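Local coordinates for protein thermotoga maritima TmcAL (Thermotoga maritima, PDB 5Y0T) that belongs to the HIGH nucleotidyl transferase family of the HUP clan and holds adenosine-5'-rp-alpha-thio-triphosphate in a pocket of its nucleotide-binding fold, at residues V72-A75 / T76-A79; N265-F268 / F269-I272; L313-F316 / S317-V321. All coordinates share one frame; numbering follows the deposited sequence.

Contact 1: V72-A75 / T76-A79; sequences VVFA and TQDA
V72 and T76 meet where the short helix 72-75 ends, and the carbonyl oxygen V72 O takes two bonds from the one threonine. T76 N donates to V72 O at 3.1 Å, and T76 OG1 donates to the same V72 O at 2.8 Å. The two donors arrive from opposite faces of the carbonyl plane. With chi1 at 57°, OG1 sits between the threonine's own backbone N and carbonyl carbon, and from there it reaches back over the turn.

Q77 adds a second pair of bonds. Its backbone Q77 N reaches F74 O at 3.1 Å, coming in well above the carbonyl plane. Its side chain folds back so that Q77 NE2 donates to V73 O at 2.9 Å, with the oxygen close to the amide plane. Consecutive carbonyls at V72, V73 and F74 are thus all answered by T76 and Q77. The other end of the amide is held too, as Q77 OE1 accepts from N330.

Ring and amide also touch: F74 and Q77 run side by side, their planes 28° apart, with F74 CD1 in van der Waals contact with Q77 NE2 at 3.8 Å.

The turn is buried near the middle of the chain, between strand 66-70 and helix 79-92. Helix 381-399 packs on V72 and V73, helix 323-332 on V73 and F74, and helix 307-318 on T76 and Q77.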
loop_
_atom_site.group_PDB
_atom_site.type_symbol
_atom_site.label_atom_id
_atom_site.label_comp_id
_atom_site.label_asym_id
_atom_site.label_seq_id
_atom_site.Cartn_x
_atom_site.Cartn_y
_atom_site.Cartn_z
ATOM N N VAL A 72 -16.557 -9.756 1.854
ATOM C CA VAL A 72 -15.121 -10.042 1.711
ATOM C C VAL A 72 -14.510 -10.698 2.947
ATOM O O VAL A 72 -13.666 -11.584 2.836
ATOM C CB VAL A 72 -14.325 -8.749 1.401
ATOM C CG1 VAL A 72 -12.812 -9.013 1.430
ATOM C CG2 VAL A 72 -14.766 -8.164 0.055
ATOM N N VAL A 73 -14.927 -10.260 4.129
ATOM C CA VAL A 73 -14.322 -10.777 5.343
ATOM C C VAL A 73 -14.540 -12.298 5.481
ATOM O O VAL A 73 -13.741 -12.974 6.124
ATOM C CB VAL A 73 -14.865 -10.024 6.598
ATOM C CG1 VAL A 73 -16.394 -10.258 6.780
ATOM C CG2 VAL A 73 -14.067 -10.405 7.835
ATOM N N PHE A 74 -15.655 -12.815 4.948
ATOM C CA PHE A 74 -15.881 -14.271 4.840
ATOM C C PHE A 74 -15.364 -14.905 3.557
ATOM O O PHE A 74 -14.822 -16.010 3.582
ATOM C CB PHE A 74 -17.367 -14.581 5.010
ATOM C CG PHE A 74 -17.944 -13.964 6.251
ATOM C CD1 PHE A 74 -17.572 -14.436 7.499
ATOM C CD2 PHE A 74 -18.799 -12.866 6.169
ATOM C CE1 PHE A 74 -18.073 -13.845 8.660
ATOM C CE2 PHE A 74 -19.310 -12.275 7.320
ATOM C CZ PHE A 74 -18.939 -12.762 8.565
ATOM N N ALA A 75 -15.572 -14.219 2.433
ATOM C CA ALA A 75 -15.231 -14.774 1.118
ATOM C C ALA A 75 -13.754 -15.144 0.988
ATOM O O ALA A 75 -13.394 -16.041 0.219
ATOM C CB ALA A 75 -15.630 -13.766 0.001
ATOM N N THR A 76 -12.892 -14.405 1.686
ATOM C CA THR A 76 -11.464 -14.660 1.648
ATOM C C THR A 76 -10.911 -15.448 2.837
ATOM O O THR A 76 -9.696 -15.500 3.008
ATOM C CB THR A 76 -10.667 -13.347 1.506
ATOM O OG1 THR A 76 -10.999 -12.470 2.582
ATOM C CG2 THR A 76 -11.018 -12.679 0.164
ATOM N N GLN A 77 -11.764 -15.975 3.710
ATOM C CA GLN A 77 -11.242 -16.792 4.816
ATOM C C GLN A 77 -11.044 -18.242 4.426
ATOM O O GLN A 77 -11.486 -18.670 3.361
ATOM C CB GLN A 77 -12.181 -16.746 6.018
ATOM C CG GLN A 77 -11.986 -15.560 6.911
ATOM C CD GLN A 77 -12.803 -15.673 8.170
ATOM O OE1 GLN A 77 -12.480 -16.458 9.058
ATOM N NE2 GLN A 77 -13.882 -14.889 8.254
ATOM N N ASP A 78 -10.465 -19.023 5.340
ATOM C CA ASP A 78 -10.374 -20.459 5.137
ATOM C C ASP A 78 -11.780 -21.024 5.242
ATOM O O ASP A 78 -12.733 -20.281 5.504
ATOM C CB ASP A 78 -9.421 -21.121 6.155
ATOM C CG ASP A 78 -9.840 -20.906 7.615
ATOM O OD1 ASP A 78 -11.026 -20.625 7.910
ATOM O OD2 ASP A 78 -8.960 -21.038 8.489
ATOM N N ALA A 79 -11.911 -22.331 5.047
ATOM C CA ALA A 79 -13.224 -22.939 4.872
ATOM C C ALA A 79 -14.185 -22.669 6.036
ATOM O O ALA A 79 -15.358 -22.449 5.809
ATOM C CB ALA A 79 -13.071 -24.449 4.657
#

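Contact 2: N265-F268 / F269-I272; sequences NMDF and FEKI
M266 O accepts from E270 N at 3.0 Å, the shortest polar bond between 265-268 and 269-272, and the N-H comes in nearly along the C=O axis. It is an ordinary i to i+4 helical bond. Just before M266, N265 caps the start of helix 266-270. Its N265 OD1 accepts from F268 N at 3.1 Å, with the donor tilted 20° from the carbonyl plane of the amide. At the far end K271 N bonds back to F268 O, this time from above the carbonyl plane, a three-residue step in place of the four-residue one.

The aromatic pair carries the apolar side. F268 turns its ring edge onto the face of F269, a T-shaped stack with centroids 5.3 Å apart and planes at 81°. F268 CD2 leads, 3.8 Å from F269 CD1 and offset toward the rim of that ring. What lets F268 reach it is its first torsion, chi1 168°, which sets CG opposite its own backbone N. Further out along the same ring, F268 CE2 lies 3.9 Å from I272 CG1. On the buried side F269 also meets the rings of F275 and F283.

The acidic pair D267 and E270 lies alongside on the outer side, with D267 OD1 and E270 OE1 4.0 Å apart. These like charges would probably repel one another mildly, and either acid's proton affinity might rise a little. The helix start, where D267 sits in the first turn, may offset this, as may the opposite charge of K271, whose NZ stays 6.8 Å from D267 OD2.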
loop_
_atom_site.group_PDB
_atom_site.type_symbol
_atom_site.label_atom_id
_atom_site.label_comp_id
_atom_site.label_asym_id
_atom_site.label_seq_id
_atom_site.Cartn_x
_atom_site.Cartn_y
_atom_site.Cartn_z
ATOM N N ASN A 265 6.214 -3.338 8.958
ATOM C CA ASN A 265 7.084 -4.097 9.850
ATOM C C ASN A 265 6.318 -5.249 10.492
ATOM O O ASN A 265 5.125 -5.439 10.224
ATOM C CB ASN A 265 7.715 -3.194 10.922
ATOM C CG ASN A 265 6.688 -2.561 11.872
ATOM O OD1 ASN A 265 5.500 -2.903 11.877
ATOM N ND2 ASN A 265 7.164 -1.636 12.698
ATOM N N MET A 266 7.005 -6.023 11.329
ATOM C CA MET A 266 6.405 -7.224 11.898
ATOM C C MET A 266 5.230 -6.883 12.800
ATOM O O MET A 266 4.247 -7.639 12.858
ATOM C CB MET A 266 7.450 -8.040 12.663
ATOM C CG MET A 266 8.127 -9.084 11.799
ATOM S SD MET A 266 9.350 -10.042 12.720
ATOM C CE MET A 266 8.294 -10.919 13.870
ATOM N N ASP A 267 5.330 -5.736 13.477
ATOM C CA ASP A 267 4.254 -5.225 14.328
ATOM C C ASP A 267 2.939 -5.131 13.565
ATOM O O ASP A 267 1.876 -5.432 14.104
ATOM C CB ASP A 267 4.605 -3.847 14.901
ATOM C CG ASP A 267 5.726 -3.910 15.924
ATOM O OD1 ASP A 267 6.053 -5.027 16.383
ATOM O OD2 ASP A 267 6.273 -2.841 16.278
ATOM N N PHE A 268 3.015 -4.708 12.307
ATOM C CA PHE A 268 1.826 -4.615 11.484
ATOM C C PHE A 268 1.226 -5.996 11.251
ATOM O O PHE A 268 0.035 -6.195 11.482
ATOM C CB PHE A 268 2.143 -3.919 10.150
ATOM C CG PHE A 268 1.055 -4.039 9.139
ATOM C CD1 PHE A 268 0.029 -3.110 9.096
ATOM C CD2 PHE A 268 1.053 -5.078 8.225
ATOM C CE1 PHE A 268 -0.978 -3.218 8.165
ATOM C CE2 PHE A 268 0.034 -5.191 7.300
ATOM C CZ PHE A 268 -0.975 -4.266 7.267
ATOM N N PHE A 269 2.027 -6.950 10.784
ATOM C CA PHE A 269 1.487 -8.274 10.439
ATOM C C PHE A 269 0.924 -9.011 11.660
ATOM O O PHE A 269 -0.037 -9.772 11.537
ATOM C CB PHE A 269 2.548 -9.142 9.746
ATOM C CG PHE A 269 3.016 -8.585 8.421
ATOM C CD1 PHE A 269 2.174 -8.578 7.312
ATOM C CD2 PHE A 269 4.298 -8.071 8.285
ATOM C CE1 PHE A 269 2.595 -8.066 6.099
ATOM C CE2 PHE A 269 4.728 -7.546 7.073
ATOM C CZ PHE A 269 3.887 -7.545 5.979
ATOM N N GLU A 270 1.502 -8.772 12.833
ATOM C CA GLU A 270 1.005 -9.394 14.068
ATOM C C GLU A 270 -0.462 -9.039 14.364
ATOM O O GLU A 270 -1.173 -9.797 15.020
ATOM C CB GLU A 270 1.894 -9.008 15.262
ATOM C CG GLU A 270 3.237 -9.708 15.236
ATOM C CD GLU A 270 4.276 -9.083 16.158
ATOM O OE1 GLU A 270 3.904 -8.279 17.040
ATOM O OE2 GLU A 270 5.472 -9.401 15.990
ATOM N N LYS A 271 -0.921 -7.900 13.866
ATOM C CA LYS A 271 -2.308 -7.492 14.078
ATOM C C LYS A 271 -3.268 -8.046 13.028
ATOM O O LYS A 271 -4.491 -7.926 13.169
ATOM C CB LYS A 271 -2.416 -5.974 14.089
ATOM C CG LYS A 271 -1.585 -5.289 15.163
ATOM C CD LYS A 271 -1.601 -3.782 14.928
ATOM C CE LYS A 271 -0.482 -3.065 15.670
ATOM N NZ LYS A 271 -0.345 -1.674 15.140
ATOM N N ILE A 272 -2.726 -8.634 11.965
ATOM C CA ILE A 272 -3.563 -9.089 10.857
ATOM C C ILE A 272 -4.078 -10.507 11.131
ATOM O O ILE A 272 -3.348 -11.355 11.647
ATOM C CB ILE A 272 -2.791 -9.035 9.518
ATOM C CG1 ILE A 272 -2.389 -7.587 9.192
ATOM C CG2 ILE A 272 -3.615 -9.633 8.375
ATOM C CD1 ILE A 272 -3.585 -6.613 9.009
#

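Contact 3: L313-F316 / S317-V321; sequences LALF and SVFEV
F316 and V321 close a Schellman motif at the C-terminal end of helix 307-318. E320 takes positive phi, which swings the chain back so that V321 N can donate to F316 O at 2.7 Å. That bond is almost straight, 176° at the hydrogen, and lies in the carbonyl plane. E320 N bonds to S317 O inside this loop, the second bond of the motif.

The side chain of F316 seals the same turn with carbon contacts. Its CB lies 4.1 Å from V321 CB and also packs on I272. With CG set opposite the carbonyl carbon (chi1 -68°), the ring crosses the valine at a slant: F316 CD1 is 3.9 Å from V321 CB, with V321 CG1 scarcely farther. Beyond that, CE1 and CZ leave the valine behind and pack against T76 and Q77. This apolar pair spanning the ends of the 6-to-1 bond is the hydrophobic contact familiar from Schellman motifs.

On another side of the helix end, F319 N donates to L315 O at 3.0 Å, and V318 N to A314 O likewise. F319 CD2 also comes close to L315 O, so the ring hangs beside that carbonyl. One face of the F319 ring is taken by V318 CG1, over its centre, while F41 and F397 meet the ring edge-to-face. L263 of the second subunit packs on V318 and F319, which brings this helix end to the dimer contact.

One turn back, L313 O receives two donors from S317, which approach from opposite faces of its plane: S317 N at 2.9 Å and the side-chain S317 OG, donating at 2.7 Å.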
loop_
_atom_site.group_PDB
_atom_site.type_symbol
_atom_site.label_atom_id
_atom_site.label_comp_id
_atom_site.label_asym_id
_atom_site.label_seq_id
_atom_site.Cartn_x
_atom_site.Cartn_y
_atom_site.Cartn_z
ATOM N N LEU A 313 -3.435 -14.609 3.426
ATOM C CA LEU A 313 -2.771 -13.678 4.342
ATOM C C LEU A 313 -2.301 -12.394 3.643
ATOM O O LEU A 313 -2.291 -11.323 4.251
ATOM C CB LEU A 313 -1.587 -14.353 5.030
ATOM C CG LEU A 313 -1.934 -15.371 6.121
ATOM C CD1 LEU A 313 -0.666 -16.016 6.683
ATOM C CD2 LEU A 313 -2.733 -14.718 7.228
ATOM N N ALA A 314 -1.892 -12.500 2.382
ATOM C CA ALA A 314 -1.520 -11.310 1.615
ATOM C C ALA A 314 -2.723 -10.382 1.396
ATOM O O ALA A 314 -2.589 -9.175 1.471
ATOM C CB ALA A 314 -0.910 -11.696 0.282
ATOM N N LEU A 315 -3.901 -10.946 1.135
ATOM C CA LEU A 315 -5.102 -10.123 0.958
ATOM C C LEU A 315 -5.524 -9.495 2.279
ATOM O O LEU A 315 -5.854 -8.313 2.329
ATOM C CB LEU A 315 -6.261 -10.945 0.381
ATOM C CG LEU A 315 -6.093 -11.453 -1.050
ATOM C CD1 LEU A 315 -7.406 -12.074 -1.538
ATOM C CD2 LEU A 315 -5.672 -10.323 -1.960
ATOM N N PHE A 316 -5.487 -10.281 3.350
ATOM C CA PHE A 316 -5.791 -9.747 4.679
ATOM C C PHE A 316 -4.843 -8.612 5.045
ATOM O O PHE A 316 -5.250 -7.615 5.654
ATOM C CB PHE A 316 -5.706 -10.830 5.750
ATOM C CG PHE A 316 -6.782 -11.873 5.647
ATOM C CD1 PHE A 316 -7.970 -11.596 4.988
ATOM C CD2 PHE A 316 -6.601 -13.135 6.213
ATOM C CE1 PHE A 316 -8.971 -12.560 4.901
ATOM C CE2 PHE A 316 -7.591 -14.107 6.122
ATOM C CZ PHE A 316 -8.777 -13.819 5.466
ATOM N N SER A 317 -3.577 -8.754 4.670
ATOM C CA SER A 317 -2.610 -7.701 4.957
ATOM C C SER A 317 -2.883 -6.422 4.162
ATOM O O SER A 317 -2.906 -5.324 4.715
ATOM C CB SER A 317 -1.188 -8.192 4.678
ATOM O OG SER A 317 -0.890 -9.315 5.479
ATOM N N VAL A 318 -3.087 -6.552 2.859
ATOM C CA VAL A 318 -3.253 -5.356 2.042
ATOM C C VAL A 318 -4.565 -4.634 2.379
ATOM O O VAL A 318 -4.649 -3.411 2.276
ATOM C CB VAL A 318 -3.179 -5.698 0.540
ATOM C CG1 VAL A 318 -4.501 -6.288 0.041
ATOM C CG2 VAL A 318 -2.812 -4.474 -0.260
ATOM N N PHE A 319 -5.573 -5.379 2.821
ATOM C CA PHE A 319 -6.864 -4.793 3.169
ATOM C C PHE A 319 -6.953 -4.482 4.660
ATOM O O PHE A 319 -7.996 -4.039 5.146
ATOM C CB PHE A 319 -8.000 -5.730 2.739
ATOM C CG PHE A 319 -8.154 -5.833 1.243
ATOM C CD1 PHE A 319 -8.033 -4.697 0.451
ATOM C CD2 PHE A 319 -8.403 -7.058 0.632
ATOM C CE1 PHE A 319 -8.162 -4.762 -0.933
ATOM C CE2 PHE A 319 -8.534 -7.147 -0.753
ATOM C CZ PHE A 319 -8.415 -5.995 -1.540
ATOM N N GLU A 320 -5.851 -4.723 5.370
ATOM C CA GLU A 320 -5.756 -4.465 6.815
ATOM C C GLU A 320 -6.887 -5.133 7.571
ATOM O O GLU A 320 -7.590 -4.518 8.375
ATOM C CB GLU A 320 -5.744 -2.960 7.099
ATOM C CG GLU A 320 -4.531 -2.261 6.518
ATOM C CD GLU A 320 -4.442 -0.804 6.924
ATOM O OE1 GLU A 320 -5.482 -0.107 6.869
ATOM O OE2 GLU A 320 -3.328 -0.362 7.293
ATOM N N VAL A 321 -7.050 -6.416 7.324
ATOM C CA VAL A 321 -8.149 -7.130 7.938
ATOM C C VAL A 321 -7.614 -7.657 9.265
ATOM O O VAL A 321 -6.920 -8.673 9.311
ATOM C CB VAL A 321 -8.620 -8.264 6.985
ATOM C CG1 VAL A 321 -9.732 -9.096 7.591
ATOM C CG2 VAL A 321 -9.060 -7.659 5.639
#

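Contacts 1 and 3 are buried, whereas contact 2 is only partly covered, its centre about 24 Å from the centre of the chain. Helix 307-318 joins all three: F316 touches T76 and Q77 of contact 1 through its ring and I272 of contact 2 through CB, while S317 packs against F268 and F269. Contacts 1 and 2 do not meet, their nearest atoms about 10 Å apart. Chemistry follows place. Contacts 1 and 3 lie at C-terminal helix ends, where a hydroxyl four residues on, from T76 or S317, doubles up on a carbonyl; contact 2 has an asparagine N-cap and alone of the three brings two acidic side chains close together.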